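Local coordinates for protein flavin-dependent monooxygenase, oxygenase subunit HsaA (Mycobacterium tuberculosis, PDB 3AFF) that probably hydroxylates the cholesterol-derived phenol 3-HSA ortho to its hydroxyl, using reduced FMN and oxygen, as the oxygenase component of a two-component monooxygenase, at residues D32-P37 with I178-Y183; V85-G90 with P238-A243; Q104-G109 with A148-V153; A284-D289 with I334-R339; R339-S344 with A353-F358. All coordinates share one frame; numbering follows the deposited sequence.

Overall arrangement
The five contacts are spread through an acyl-CoA dehydrogenase-like subunit, contact 3 on the opposite side of its centre from contacts 4 and 5. The centre of contact 2 lies about 3 Å from that of the chain, and the contact pairs helices of the N- and C-terminal helical regions. Contacts 1 and 3, with centres about 21 Å apart, join the N-terminal region to the same mixed sheet; contact 1 touches contact 2 through Leu36 CD2 and Val85 CB, 3.7 Å apart. Contacts 4 and 5 share Arg339 and helix 316-342, with centres about 11 Å apart, while contact 3 is about 40 Å from contact 4 between centres. Contacts 1 and 2 lie closest to the probable FMN site; contact 4 is remote from it.

Contact 1 (D32-P37 with I178-Y183); sequences DLRRLP and IKDVWY
Arg34 grips the Asp180 carboxylate end-on with two nitrogens: NH2 donates to OD2 of Asp180 at 2.8 Å, almost straight at 178°, and NH1 donates to OD1 of Asp180 at 2.9 Å. Both oxygens use their syn lone pairs, and the guanidinium and carboxylate planes are only 11° apart, a forked salt bridge. A further N-H of Arg34 NH1 goes to the Trp182 carbonyl O at 3.1 Å, reaching it from above the carbonyl plane. Three bonds thus fix the rotation of the guanidinium and keep it nearly in the plane of the carboxylate. Tyr183 then lies over one face of the group, its CE1 3.3 Å from Arg34 CZ, the two planes turned slightly against each other. The arginine chain bends at CG-CD (chi3 -55°), which swings the head over this ring, and Arg34 CD comes to rest 3.6 Å from Trp182 O. Trp182 is the centre of an inverse gamma turn; its indole NE1 is bonded to Leu187 O, and its ring meets Trp141 edge-to-face. Asn351 of the second subunit packs on Tyr183. Arg34, with positive phi, is the first residue past helix 9-33. The contact therefore ties the end of an N-terminal helix to the turn after strand 177-179, beside Trp141, which probably binds FMN, in the helical-domain to beta-domain junction of the acyl-CoA dehydrogenase fold.

Contact 2 (V85-G90 with P238-A243); sequences VSSIVG and PTTISA
The flat group at the heart of this contact is the Thr240 carbonyl, which Ser87 OG meets in its plane and on a lone pair, donating a short hydrogen bond of 2.5 Å to Thr240 O. Ser87 sends OG away from its own backbone N (chi1 -167°), which aims it across the interface, and its CB follows to 3.2 Å from Thr240 O. The buried hydroxyl of Ser87 thus finds its acceptor on the backbone of the other helix. Thr240 points its hydroxyl at the other helix, where OG1 lies 3.6 Å from Ile88 CA and 3.7 Å from Ile88 CG1. Beyond it the packing becomes apolar, as Ile88 CD1 meets Ile241 CD1 at 3.8 Å. Ile241 departs from its helix away from the partner, yet its chain curls back so that this terminal methyl makes the touch. The helix segments run antiparallel, 165° between their directions, with axes 8.9 Å apart. Ile88 also packs on Ser143, a probable FMN-binding residue. Around the pair, Thr72 of helix 65-76 touches both Ser87 and Ala243, Trp294 of helix 286-309 packs on Ala243, and helix 316-342 borders Pro238.

Contact 3 (Q104-G109 with A148-V153); sequences QEEVWG and ASWTFV
Val107 of helix 101-108 packs on the indole of Trp150, joining an N-terminal helix to strand 150-159 of the beta domain in the acyl-CoA dehydrogenase fold. The close-packed part is a CH-pi contact. Val107 CG2 sits over the ring face, 3.9 Å from the centroid of the five-membered ring and just 13° off its normal, and Val107 CG1 lies 3.9 Å from Trp150 CD1. Leu170 of strand 162-172 touches both residues, and Val107 is backed by Leu96 and Ile116. Toward the six-membered ring the neighbours become more polar. Trp150 CZ2 lies 3.5 Å from the backbone Glu106 O, and Trp150 CH2 lies 3.9 Å from Glu106 CB. The Glu106 chain is extended beyond CG, which takes its carboxylate past the indole, the two planes 19° apart, to a salt bridge with Arg206 and a hydrogen bond with His205. The looser, solvent side is the NE1 edge of the indole, linked to the backbone of the helix through one water: in the ring plane, this water accepts from Trp150 NE1 at 2.8 Å and donates to Val107 O, also at 2.8 Å.

Contact 4 (A284-D289 with I334-R339); sequences AEAASD and IASIDR
Asp289 and Arg339 face each other across a weak salt bridge, with Arg339 NH1 3.5 Å from Asp289 OD2 and a bent 133° at the hydrogen. Their planes stand 70° apart, unlike a flat fork, and a water does most of the joining. It donates to Asp289 OD2 at 2.8 Å, accepts from Arg339 NH1 at 2.6 Å and is also bonded to Ser336 OG at 3.0 Å. Asp289 OD2 is thus served by solvent as well as by the arginine, while OD1 has a long, weak ion pair with Arg332. Ser336 OG is bonded to Arg332 O too, and lies 3.6 Å from Asp289 CB. The helices 286-309 and 316-342 belong to the C-terminal helical bundle of the acyl-CoA dehydrogenase fold, and this pairing sits at the start of the first, away from the FMN site. Glu285 is the N-cap there: its O accepts the backbone N of Asp289 at 2.8 Å and a weak bond from Ser288 OG. Ala286 O comes 3.5 Å from Ser336 OG, beside the closest pair of CA atoms, those of Ala286 and Ser336.

Contact 5 (R339-S344 with A353-F358); sequences RLFEAS and APIQRF
Ile355 lies against three residues at and just past the end of helix 316-342. Its CG1 comes to the edge of the Phe341 ring, 4.2 Å from CD1 of Phe341, and lies 4.1 Å from Phe341 CA; Ile355 CD1 reaches Leu340 CB at 4.2 Å, and Ile355 CG2 reaches Ser344 CB at 4.3 Å. With CG1 turned away from its backbone N (chi1 172°), the isoleucine spreads its branches over this surface. One residue on, Gln356 CB touches Phe341 CE1 at 3.8 Å, while the amide leads off in another direction. Polar bonds within each segment set these groups. Ser344 OG donates to Leu340 O at 2.6 Å, and Ala343 N reaches the same oxygen from the opposite face of its plane, so two donors grip the carbonyl where the helix ends. Gln356 folds back, NE2 donating to Ala353 O at 2.8 Å, and its OE1 is bonded to Arg360. Farther out, Ser344 OG pairs with His256, Trp359 stacks on the Phe341 ring, and Ala252 backs Leu340 and Ile355. Val367 of the second subunit packs on Phe341, and Val185 of that second subunit on Gln356. Two successive helices, 316-342 and 354-370, run in roughly opposite senses here and form a helical hairpin of the C-terminal bundle of the acyl-CoA dehydrogenase fold; the loop connecting them holds Thr347, a probable FMN-binding residue whose side chain is about 7 Å from that of Ser344.

Contact 1 (D32-P37 with I178-Y183)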
# COMPACT_ATOMS: atom_id res chain seq x y z
N ASP A 32 15.24 -46.57 18.44
CA ASP A 32 16.02 -47.25 19.48
C ASP A 32 17.29 -47.92 18.97
O ASP A 32 18.33 -47.90 19.66
CB ASP A 32 15.13 -48.28 20.23
CG ASP A 32 14.04 -47.60 21.09
OD1 ASP A 32 14.08 -46.35 21.27
OD2 ASP A 32 13.13 -48.34 21.58
N LEU A 33 17.20 -48.50 17.76
CA LEU A 33 18.35 -49.10 17.09
C LEU A 33 19.38 -48.05 16.69
O LEU A 33 20.59 -48.32 16.73
CB LEU A 33 17.89 -49.88 15.83
CG LEU A 33 18.38 -51.33 15.59
CD1 LEU A 33 18.38 -51.69 14.10
CD2 LEU A 33 19.72 -51.68 16.23
N ARG A 34 18.90 -46.86 16.31
CA ARG A 34 19.76 -45.75 15.85
C ARG A 34 20.30 -45.98 14.45
O ARG A 34 21.35 -45.42 14.08
CB ARG A 34 20.92 -45.43 16.84
CG ARG A 34 20.43 -45.05 18.29
CD ARG A 34 21.57 -44.73 19.28
NE ARG A 34 22.55 -45.83 19.36
CZ ARG A 34 23.73 -45.88 18.73
NH1 ARG A 34 24.15 -44.89 17.94
NH2 ARG A 34 24.51 -46.94 18.88
N ARG A 35 19.59 -46.81 13.69
CA ARG A 35 19.95 -47.19 12.34
C ARG A 35 18.77 -48.04 11.88
O ARG A 35 18.03 -48.51 12.71
CB ARG A 35 21.26 -47.97 12.32
CG ARG A 35 21.09 -49.43 12.55
CD ARG A 35 22.37 -50.19 12.53
NE ARG A 35 22.10 -51.59 12.86
CZ ARG A 35 22.48 -52.20 13.99
NH1 ARG A 35 23.22 -51.55 14.92
NH2 ARG A 35 22.16 -53.48 14.18
N LEU A 36 18.56 -48.19 10.58
CA LEU A 36 17.46 -49.00 10.08
C LEU A 36 17.60 -50.50 10.39
O LEU A 36 18.68 -51.08 10.22
CB LEU A 36 17.26 -48.77 8.57
CG LEU A 36 16.19 -47.79 8.04
CD1 LEU A 36 15.99 -46.53 8.91
CD2 LEU A 36 16.38 -47.46 6.55
N PRO A 37 16.48 -51.13 10.85
CA PRO A 37 16.49 -52.57 11.08
C PRO A 37 16.77 -53.32 9.77
O PRO A 37 16.30 -52.90 8.73
CB PRO A 37 15.05 -52.86 11.60
CG PRO A 37 14.55 -51.49 12.11
CD PRO A 37 15.17 -50.52 11.15
N ILE A 178 33.73 -47.08 10.04
CA ILE A 178 32.54 -46.36 10.50
C ILE A 178 32.64 -46.13 11.99
O ILE A 178 32.67 -47.10 12.75
CB ILE A 178 31.27 -47.13 10.17
CG1 ILE A 178 31.17 -47.27 8.62
CG2 ILE A 178 30.05 -46.43 10.85
CD1 ILE A 178 29.93 -48.05 8.15
N LYS A 179 32.77 -44.87 12.41
CA LYS A 179 32.74 -44.55 13.83
C LYS A 179 31.29 -44.31 14.22
O LYS A 179 30.66 -43.42 13.64
CB LYS A 179 33.61 -43.30 14.12
CG LYS A 179 33.66 -42.88 15.56
CD LYS A 179 34.68 -41.71 15.82
CE LYS A 179 34.63 -41.22 17.31
NZ LYS A 179 34.49 -42.36 18.36
N ASP A 180 30.79 -45.05 15.21
CA ASP A 180 29.40 -44.88 15.70
C ASP A 180 29.25 -43.72 16.68
O ASP A 180 29.61 -43.83 17.85
CB ASP A 180 28.87 -46.18 16.32
CG ASP A 180 27.49 -46.02 16.95
OD1 ASP A 180 26.91 -44.89 16.91
OD2 ASP A 180 27.00 -47.03 17.52
N VAL A 181 28.72 -42.61 16.18
CA VAL A 181 28.65 -41.35 16.93
C VAL A 181 27.20 -40.76 16.95
O VAL A 181 27.01 -39.66 17.39
CB VAL A 181 29.63 -40.27 16.37
CG1 VAL A 181 31.05 -40.75 16.43
CG2 VAL A 181 29.27 -39.91 14.93
N TRP A 182 26.21 -41.52 16.44
CA TRP A 182 24.88 -41.02 16.13
C TRP A 182 23.91 -41.07 17.35
O TRP A 182 23.10 -41.97 17.49
CB TRP A 182 24.28 -41.81 14.95
CG TRP A 182 23.08 -41.08 14.32
CD1 TRP A 182 21.80 -41.50 14.26
CD2 TRP A 182 23.11 -39.80 13.72
NE1 TRP A 182 21.02 -40.58 13.67
CE2 TRP A 182 21.82 -39.52 13.29
CE3 TRP A 182 24.12 -38.87 13.48
CZ2 TRP A 182 21.48 -38.31 12.69
CZ3 TRP A 182 23.80 -37.69 12.84
CH2 TRP A 182 22.51 -37.41 12.47
N TYR A 183 24.07 -40.11 18.25
CA TYR A 183 23.24 -40.02 19.50
C TYR A 183 22.71 -38.59 19.43
O TYR A 183 23.42 -37.68 19.79
CB TYR A 183 24.09 -40.24 20.76
CG TYR A 183 24.74 -41.60 20.82
CD1 TYR A 183 24.01 -42.71 21.24
CD2 TYR A 183 26.08 -41.78 20.40
CE1 TYR A 183 24.60 -43.98 21.28
CE2 TYR A 183 26.67 -43.05 20.41
CZ TYR A 183 25.92 -44.14 20.87
OH TYR A 183 26.47 -45.40 20.92

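Contact 2 (V85-G90 with P238-A243)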
# COMPACT_ATOMS: atom_id res chain seq x y z
N VAL A 85 16.71 -42.19 5.03
CA VAL A 85 17.74 -43.13 4.56
C VAL A 85 17.40 -43.69 3.21
O VAL A 85 18.29 -43.80 2.32
CB VAL A 85 17.98 -44.32 5.56
CG1 VAL A 85 19.02 -45.27 4.98
CG2 VAL A 85 18.52 -43.80 6.88
N SER A 86 16.13 -44.02 2.99
CA SER A 86 15.72 -44.57 1.68
C SER A 86 15.99 -43.60 0.54
O SER A 86 16.51 -43.97 -0.51
CB SER A 86 14.24 -45.04 1.67
OG SER A 86 14.02 -46.01 2.68
N SER A 87 15.57 -42.36 0.72
CA SER A 87 15.83 -41.37 -0.28
C SER A 87 17.35 -41.26 -0.62
O SER A 87 17.71 -41.25 -1.77
CB SER A 87 15.34 -40.02 0.22
OG SER A 87 15.29 -39.06 -0.83
N ILE A 88 18.17 -41.09 0.41
CA ILE A 88 19.59 -40.79 0.28
C ILE A 88 20.33 -42.02 -0.31
O ILE A 88 21.01 -41.91 -1.30
CB ILE A 88 20.15 -40.44 1.67
CG1 ILE A 88 19.69 -39.04 2.03
CG2 ILE A 88 21.68 -40.50 1.64
CD1 ILE A 88 20.06 -38.59 3.47
N VAL A 89 20.16 -43.18 0.29
CA VAL A 89 20.75 -44.42 -0.24
C VAL A 89 20.22 -44.73 -1.66
O VAL A 89 21.01 -45.07 -2.53
CB VAL A 89 20.72 -45.58 0.81
CG1 VAL A 89 21.48 -46.91 0.30
CG2 VAL A 89 21.37 -45.08 2.09
N GLY A 90 18.90 -44.59 -1.95
CA GLY A 90 18.44 -44.82 -3.34
C GLY A 90 18.93 -43.90 -4.44
O GLY A 90 19.17 -44.34 -5.55
N PRO A 238 19.38 -31.59 -3.48
CA PRO A 238 18.48 -31.17 -2.38
C PRO A 238 17.09 -31.82 -2.30
O PRO A 238 16.60 -32.00 -1.21
CB PRO A 238 18.35 -29.62 -2.59
CG PRO A 238 18.57 -29.44 -3.97
CD PRO A 238 19.73 -30.43 -4.32
N THR A 239 16.46 -32.17 -3.43
CA THR A 239 15.15 -32.85 -3.38
C THR A 239 15.25 -34.11 -2.61
O THR A 239 14.30 -34.51 -1.94
CB THR A 239 14.55 -33.10 -4.81
OG1 THR A 239 14.52 -31.87 -5.50
CG2 THR A 239 13.13 -33.64 -4.77
N THR A 240 16.41 -34.76 -2.62
CA THR A 240 16.62 -35.99 -1.83
C THR A 240 16.26 -35.84 -0.37
O THR A 240 15.74 -36.80 0.23
CB THR A 240 18.16 -36.50 -1.93
OG1 THR A 240 18.39 -37.69 -1.20
CG2 THR A 240 19.17 -35.44 -1.36
N ILE A 241 16.55 -34.65 0.16
CA ILE A 241 16.34 -34.21 1.55
C ILE A 241 14.90 -33.61 1.75
O ILE A 241 14.20 -33.96 2.68
CB ILE A 241 17.48 -33.10 1.89
CG1 ILE A 241 18.81 -33.79 2.09
CG2 ILE A 241 17.25 -32.31 3.17
CD1 ILE A 241 18.69 -35.25 2.39
N SER A 242 14.51 -32.71 0.84
CA SER A 242 13.25 -32.02 0.96
C SER A 242 12.05 -32.96 0.82
O SER A 242 11.05 -32.75 1.53
CB SER A 242 13.14 -30.90 -0.06
OG SER A 242 14.20 -29.96 0.13
N ALA A 243 12.11 -33.93 -0.10
CA ALA A 243 11.00 -34.86 -0.21
C ALA A 243 10.63 -35.64 1.05
O ALA A 243 9.44 -35.69 1.40
CB ALA A 243 11.12 -35.72 -1.40

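Contact 3 (Q104-G109 with A148-V153)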
# COMPACT_ATOMS: atom_id res chain seq x y z
N GLN A 104 31.24 -48.40 -12.00
CA GLN A 104 29.93 -49.07 -11.87
C GLN A 104 30.14 -50.59 -11.82
O GLN A 104 29.58 -51.28 -11.00
CB GLN A 104 29.04 -48.71 -13.06
CG GLN A 104 28.57 -47.27 -13.10
CD GLN A 104 27.75 -47.03 -14.35
OE1 GLN A 104 26.72 -47.68 -14.56
NE2 GLN A 104 28.19 -46.11 -15.17
N GLU A 105 30.99 -51.08 -12.72
CA GLU A 105 31.37 -52.54 -12.78
C GLU A 105 31.95 -53.04 -11.47
O GLU A 105 31.49 -54.11 -10.96
CB GLU A 105 32.29 -52.81 -13.99
CG GLU A 105 32.87 -54.26 -14.02
CD GLU A 105 31.81 -55.30 -14.44
OE1 GLU A 105 30.86 -54.91 -15.17
OE2 GLU A 105 31.95 -56.50 -14.08
N GLU A 106 32.85 -52.25 -10.86
CA GLU A 106 33.36 -52.61 -9.54
C GLU A 106 32.32 -52.76 -8.41
O GLU A 106 32.41 -53.64 -7.52
CB GLU A 106 34.51 -51.67 -9.11
CG GLU A 106 35.72 -51.75 -10.06
CD GLU A 106 36.79 -50.72 -9.77
OE1 GLU A 106 37.92 -50.83 -10.30
OE2 GLU A 106 36.54 -49.84 -8.98
N VAL A 107 31.35 -51.86 -8.41
CA VAL A 107 30.28 -51.89 -7.41
C VAL A 107 29.25 -53.00 -7.63
O VAL A 107 28.90 -53.75 -6.69
CB VAL A 107 29.57 -50.51 -7.36
CG1 VAL A 107 28.52 -50.52 -6.32
CG2 VAL A 107 30.59 -49.43 -7.05
N TRP A 108 28.76 -53.05 -8.88
CA TRP A 108 27.61 -53.84 -9.24
C TRP A 108 27.90 -55.07 -10.15
O TRP A 108 27.00 -55.83 -10.41
CB TRP A 108 26.63 -52.91 -9.99
CG TRP A 108 25.89 -51.94 -9.08
CD1 TRP A 108 25.49 -52.17 -7.79
CD2 TRP A 108 25.43 -50.63 -9.43
NE1 TRP A 108 24.83 -51.06 -7.30
CE2 TRP A 108 24.77 -50.11 -8.29
CE3 TRP A 108 25.51 -49.85 -10.58
CZ2 TRP A 108 24.17 -48.83 -8.28
CZ3 TRP A 108 24.90 -48.55 -10.56
CH2 TRP A 108 24.26 -48.08 -9.42
N GLY A 109 29.11 -55.24 -10.64
CA GLY A 109 29.43 -56.30 -11.63
C GLY A 109 29.13 -57.71 -11.12
O GLY A 109 28.85 -58.58 -11.93
N ALA A 148 25.65 -50.02 3.67
CA ALA A 148 26.30 -49.87 2.36
C ALA A 148 27.65 -50.58 2.33
O ALA A 148 28.31 -50.69 3.37
CB ALA A 148 26.47 -48.40 2.06
N SER A 149 28.09 -51.05 1.15
CA SER A 149 29.44 -51.59 1.17
C SER A 149 30.49 -50.76 0.37
O SER A 149 31.64 -51.16 0.17
CB SER A 149 29.40 -53.10 0.84
OG SER A 149 28.69 -53.28 -0.36
N TRP A 150 30.06 -49.57 -0.05
CA TRP A 150 30.89 -48.58 -0.69
C TRP A 150 30.35 -47.21 -0.21
O TRP A 150 29.21 -47.11 0.28
CB TRP A 150 30.62 -48.62 -2.18
CG TRP A 150 31.23 -49.81 -2.96
CD1 TRP A 150 30.67 -51.07 -3.12
CD2 TRP A 150 32.44 -49.79 -3.72
NE1 TRP A 150 31.51 -51.83 -3.90
CE2 TRP A 150 32.61 -51.09 -4.27
CE3 TRP A 150 33.42 -48.82 -3.98
CZ2 TRP A 150 33.71 -51.43 -5.10
CZ3 TRP A 150 34.51 -49.16 -4.78
CH2 TRP A 150 34.63 -50.47 -5.36
N THR A 151 31.15 -46.15 -0.41
CA THR A 151 30.71 -44.82 -0.06
C THR A 151 31.25 -43.80 -1.02
O THR A 151 32.36 -43.96 -1.56
CB THR A 151 31.14 -44.44 1.41
OG1 THR A 151 30.31 -43.38 1.85
CG2 THR A 151 32.69 -44.01 1.53
N PHE A 152 30.51 -42.71 -1.17
CA PHE A 152 31.09 -41.45 -1.72
C PHE A 152 31.58 -40.54 -0.61
O PHE A 152 30.95 -40.43 0.41
CB PHE A 152 30.04 -40.65 -2.50
CG PHE A 152 29.41 -41.41 -3.66
CD1 PHE A 152 30.20 -41.96 -4.67
CD2 PHE A 152 28.03 -41.52 -3.75
CE1 PHE A 152 29.62 -42.60 -5.80
CE2 PHE A 152 27.44 -42.20 -4.88
CZ PHE A 152 28.24 -42.71 -5.89
N VAL A 153 32.69 -39.84 -0.83
CA VAL A 153 33.11 -38.80 0.12
C VAL A 153 33.47 -37.64 -0.80
O VAL A 153 34.06 -37.84 -1.87
CB VAL A 153 34.38 -39.21 1.02
CG1 VAL A 153 33.96 -40.19 2.07
CG2 VAL A 153 35.52 -39.74 0.16
O HOH W 1 30.83 -54.44 -4.80

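Contact 4 (A284-D289 with I334-R339)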
# COMPACT_ATOMS: atom_id res chain seq x y z
N ALA A 284 -6.25 -23.93 10.10
CA ALA A 284 -7.05 -23.48 8.97
C ALA A 284 -6.34 -24.20 7.76
O ALA A 284 -6.93 -25.03 7.05
CB ALA A 284 -7.13 -21.93 8.83
N GLU A 285 -5.05 -23.97 7.62
CA GLU A 285 -4.42 -24.37 6.38
C GLU A 285 -3.20 -25.26 6.55
O GLU A 285 -2.38 -25.29 5.66
CB GLU A 285 -4.08 -23.15 5.53
CG GLU A 285 -3.42 -22.01 6.29
CD GLU A 285 -4.40 -20.91 6.57
OE1 GLU A 285 -4.44 -20.45 7.73
OE2 GLU A 285 -5.15 -20.53 5.63
N ALA A 286 -3.09 -25.97 7.66
CA ALA A 286 -2.01 -26.95 7.83
C ALA A 286 -2.09 -27.99 6.71
O ALA A 286 -1.11 -28.16 6.01
CB ALA A 286 -2.04 -27.60 9.20
N ALA A 287 -3.24 -28.62 6.49
CA ALA A 287 -3.34 -29.68 5.49
C ALA A 287 -3.10 -29.20 4.06
O ALA A 287 -2.56 -29.94 3.22
CB ALA A 287 -4.71 -30.40 5.58
N SER A 288 -3.54 -27.98 3.77
CA SER A 288 -3.44 -27.47 2.43
C SER A 288 -2.11 -26.79 2.16
O SER A 288 -1.74 -26.70 1.03
CB SER A 288 -4.58 -26.51 2.12
OG SER A 288 -4.54 -25.42 3.02
N ASP A 289 -1.41 -26.31 3.21
CA ASP A 289 -0.05 -25.85 3.06
C ASP A 289 0.88 -27.02 2.74
O ASP A 289 1.80 -26.89 1.96
CB ASP A 289 0.45 -25.15 4.34
CG ASP A 289 -0.15 -23.75 4.53
OD1 ASP A 289 -0.72 -23.18 3.59
OD2 ASP A 289 -0.03 -23.20 5.65
N ILE A 334 7.39 -27.52 7.75
CA ILE A 334 7.80 -27.52 9.12
C ILE A 334 6.84 -26.59 9.92
O ILE A 334 6.45 -26.89 11.07
CB ILE A 334 9.31 -27.08 9.32
CG1 ILE A 334 10.24 -28.27 9.59
CG2 ILE A 334 9.52 -26.32 10.55
CD1 ILE A 334 11.03 -28.70 8.35
N ALA A 335 6.48 -25.46 9.34
CA ALA A 335 5.56 -24.51 10.05
C ALA A 335 4.25 -25.24 10.48
O ALA A 335 3.84 -25.17 11.62
CB ALA A 335 5.23 -23.38 9.14
N SER A 336 3.63 -25.94 9.52
CA SER A 336 2.48 -26.80 9.73
C SER A 336 2.74 -27.89 10.75
O SER A 336 1.91 -28.15 11.56
CB SER A 336 2.12 -27.46 8.41
OG SER A 336 1.65 -26.52 7.48
N ILE A 337 3.88 -28.58 10.69
CA ILE A 337 4.22 -29.53 11.74
C ILE A 337 4.26 -28.86 13.12
O ILE A 337 3.79 -29.43 14.11
CB ILE A 337 5.57 -30.26 11.47
CG1 ILE A 337 5.46 -31.10 10.21
CG2 ILE A 337 5.96 -31.10 12.64
CD1 ILE A 337 6.78 -31.74 9.79
N ASP A 338 4.83 -27.67 13.19
CA ASP A 338 4.81 -26.88 14.41
C ASP A 338 3.38 -26.55 14.97
O ASP A 338 3.12 -26.78 16.16
CB ASP A 338 5.62 -25.60 14.23
CG ASP A 338 7.15 -25.81 14.26
OD1 ASP A 338 7.65 -26.91 14.64
OD2 ASP A 338 7.85 -24.81 13.94
N ARG A 339 2.48 -26.04 14.11
CA ARG A 339 1.06 -25.80 14.49
C ARG A 339 0.45 -27.14 14.94
O ARG A 339 -0.11 -27.26 16.02
CB ARG A 339 0.22 -25.12 13.38
CG ARG A 339 0.85 -23.79 12.88
CD ARG A 339 -0.07 -22.76 12.09
NE ARG A 339 0.21 -22.84 10.63
CZ ARG A 339 1.06 -22.03 9.99
NH1 ARG A 339 1.28 -22.21 8.70
NH2 ARG A 339 1.69 -21.05 10.65
O HOH W 2 -0.16 -24.30 8.27

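Contact 5 (R339-S344 with A353-F358)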
# COMPACT_ATOMS: atom_id res chain seq x y z
N ARG A 339 2.48 -26.04 14.11
CA ARG A 339 1.06 -25.80 14.49
C ARG A 339 0.45 -27.14 14.94
O ARG A 339 -0.11 -27.26 16.02
CB ARG A 339 0.22 -25.12 13.38
CG ARG A 339 0.85 -23.79 12.88
CD ARG A 339 -0.07 -22.76 12.09
NE ARG A 339 0.21 -22.84 10.63
CZ ARG A 339 1.06 -22.03 9.99
NH1 ARG A 339 1.28 -22.21 8.70
NH2 ARG A 339 1.69 -21.05 10.65
N LEU A 340 0.62 -28.17 14.15
CA LEU A 340 0.10 -29.44 14.58
C LEU A 340 0.57 -29.93 15.94
O LEU A 340 -0.25 -30.48 16.71
CB LEU A 340 0.34 -30.51 13.53
CG LEU A 340 -0.35 -30.28 12.21
CD1 LEU A 340 0.15 -31.40 11.29
CD2 LEU A 340 -1.86 -30.31 12.41
N PHE A 341 1.88 -29.84 16.19
CA PHE A 341 2.50 -30.29 17.43
C PHE A 341 1.90 -29.56 18.64
O PHE A 341 1.78 -30.09 19.74
CB PHE A 341 3.99 -29.95 17.34
CG PHE A 341 4.80 -30.41 18.50
CD1 PHE A 341 4.68 -31.70 18.97
CD2 PHE A 341 5.72 -29.58 19.08
CE1 PHE A 341 5.43 -32.13 20.04
CE2 PHE A 341 6.51 -30.02 20.12
CZ PHE A 341 6.35 -31.32 20.61
N GLU A 342 1.56 -28.31 18.41
CA GLU A 342 1.01 -27.45 19.45
C GLU A 342 -0.49 -27.57 19.61
O GLU A 342 -1.02 -26.94 20.52
CB GLU A 342 1.37 -25.98 19.14
CG GLU A 342 2.66 -25.61 19.81
CD GLU A 342 3.30 -24.34 19.24
OE1 GLU A 342 2.59 -23.37 18.89
OE2 GLU A 342 4.54 -24.33 19.15
N ALA A 343 -1.15 -28.35 18.75
CA ALA A 343 -2.59 -28.46 18.77
C ALA A 343 -3.03 -29.90 18.85
O ALA A 343 -4.10 -30.22 18.42
CB ALA A 343 -3.21 -27.81 17.59
N SER A 344 -2.21 -30.75 19.44
CA SER A 344 -2.54 -32.15 19.58
C SER A 344 -2.64 -32.57 21.05
O SER A 344 -2.40 -33.72 21.39
CB SER A 344 -1.49 -33.01 18.84
OG SER A 344 -1.43 -32.66 17.48
N ALA A 353 4.10 -40.54 21.81
CA ALA A 353 3.26 -39.81 20.87
C ALA A 353 3.92 -39.72 19.47
O ALA A 353 5.03 -39.17 19.35
CB ALA A 353 2.97 -38.43 21.41
N PRO A 354 3.27 -40.27 18.41
CA PRO A 354 3.89 -40.24 17.07
C PRO A 354 4.24 -38.83 16.63
O PRO A 354 5.17 -38.64 15.85
CB PRO A 354 2.77 -40.75 16.15
CG PRO A 354 1.88 -41.50 17.00
CD PRO A 354 1.99 -40.98 18.41
N ILE A 355 3.51 -37.84 17.12
CA ILE A 355 3.66 -36.52 16.55
C ILE A 355 4.96 -35.81 17.00
O ILE A 355 5.54 -35.08 16.21
CB ILE A 355 2.37 -35.64 16.72
CG1 ILE A 355 2.64 -34.23 16.29
CG2 ILE A 355 1.91 -35.62 18.16
CD1 ILE A 355 2.31 -34.00 14.92
N GLN A 356 5.43 -36.05 18.23
CA GLN A 356 6.71 -35.50 18.61
C GLN A 356 7.87 -36.05 17.73
O GLN A 356 8.88 -35.38 17.53
CB GLN A 356 7.01 -35.55 20.15
CG GLN A 356 6.87 -36.91 20.85
CD GLN A 356 7.99 -37.86 20.56
OE1 GLN A 356 9.16 -37.50 20.65
NE2 GLN A 356 7.65 -39.10 20.22
N ARG A 357 7.70 -37.27 17.21
CA ARG A 357 8.75 -37.91 16.47
C ARG A 357 8.86 -37.32 15.10
O ARG A 357 9.97 -37.04 14.67
CB ARG A 357 8.52 -39.41 16.37
CG ARG A 357 9.62 -40.14 15.58
CD ARG A 357 9.41 -41.65 15.48
NE ARG A 357 9.06 -42.24 16.77
CZ ARG A 357 7.83 -42.64 17.11
NH1 ARG A 357 6.82 -42.55 16.22
NH2 ARG A 357 7.60 -43.14 18.34
N PHE A 358 7.75 -37.17 14.40
CA PHE A 358 7.74 -36.47 13.14
C PHE A 358 8.25 -35.06 13.27
O PHE A 358 8.94 -34.57 12.36
CB PHE A 358 6.34 -36.43 12.53
CG PHE A 358 5.90 -37.74 12.03
CD1 PHE A 358 6.47 -38.27 10.87
CD2 PHE A 358 4.94 -38.47 12.72
CE1 PHE A 358 6.10 -39.50 10.34
CE2 PHE A 358 4.53 -39.74 12.23
CZ PHE A 358 5.12 -40.27 11.02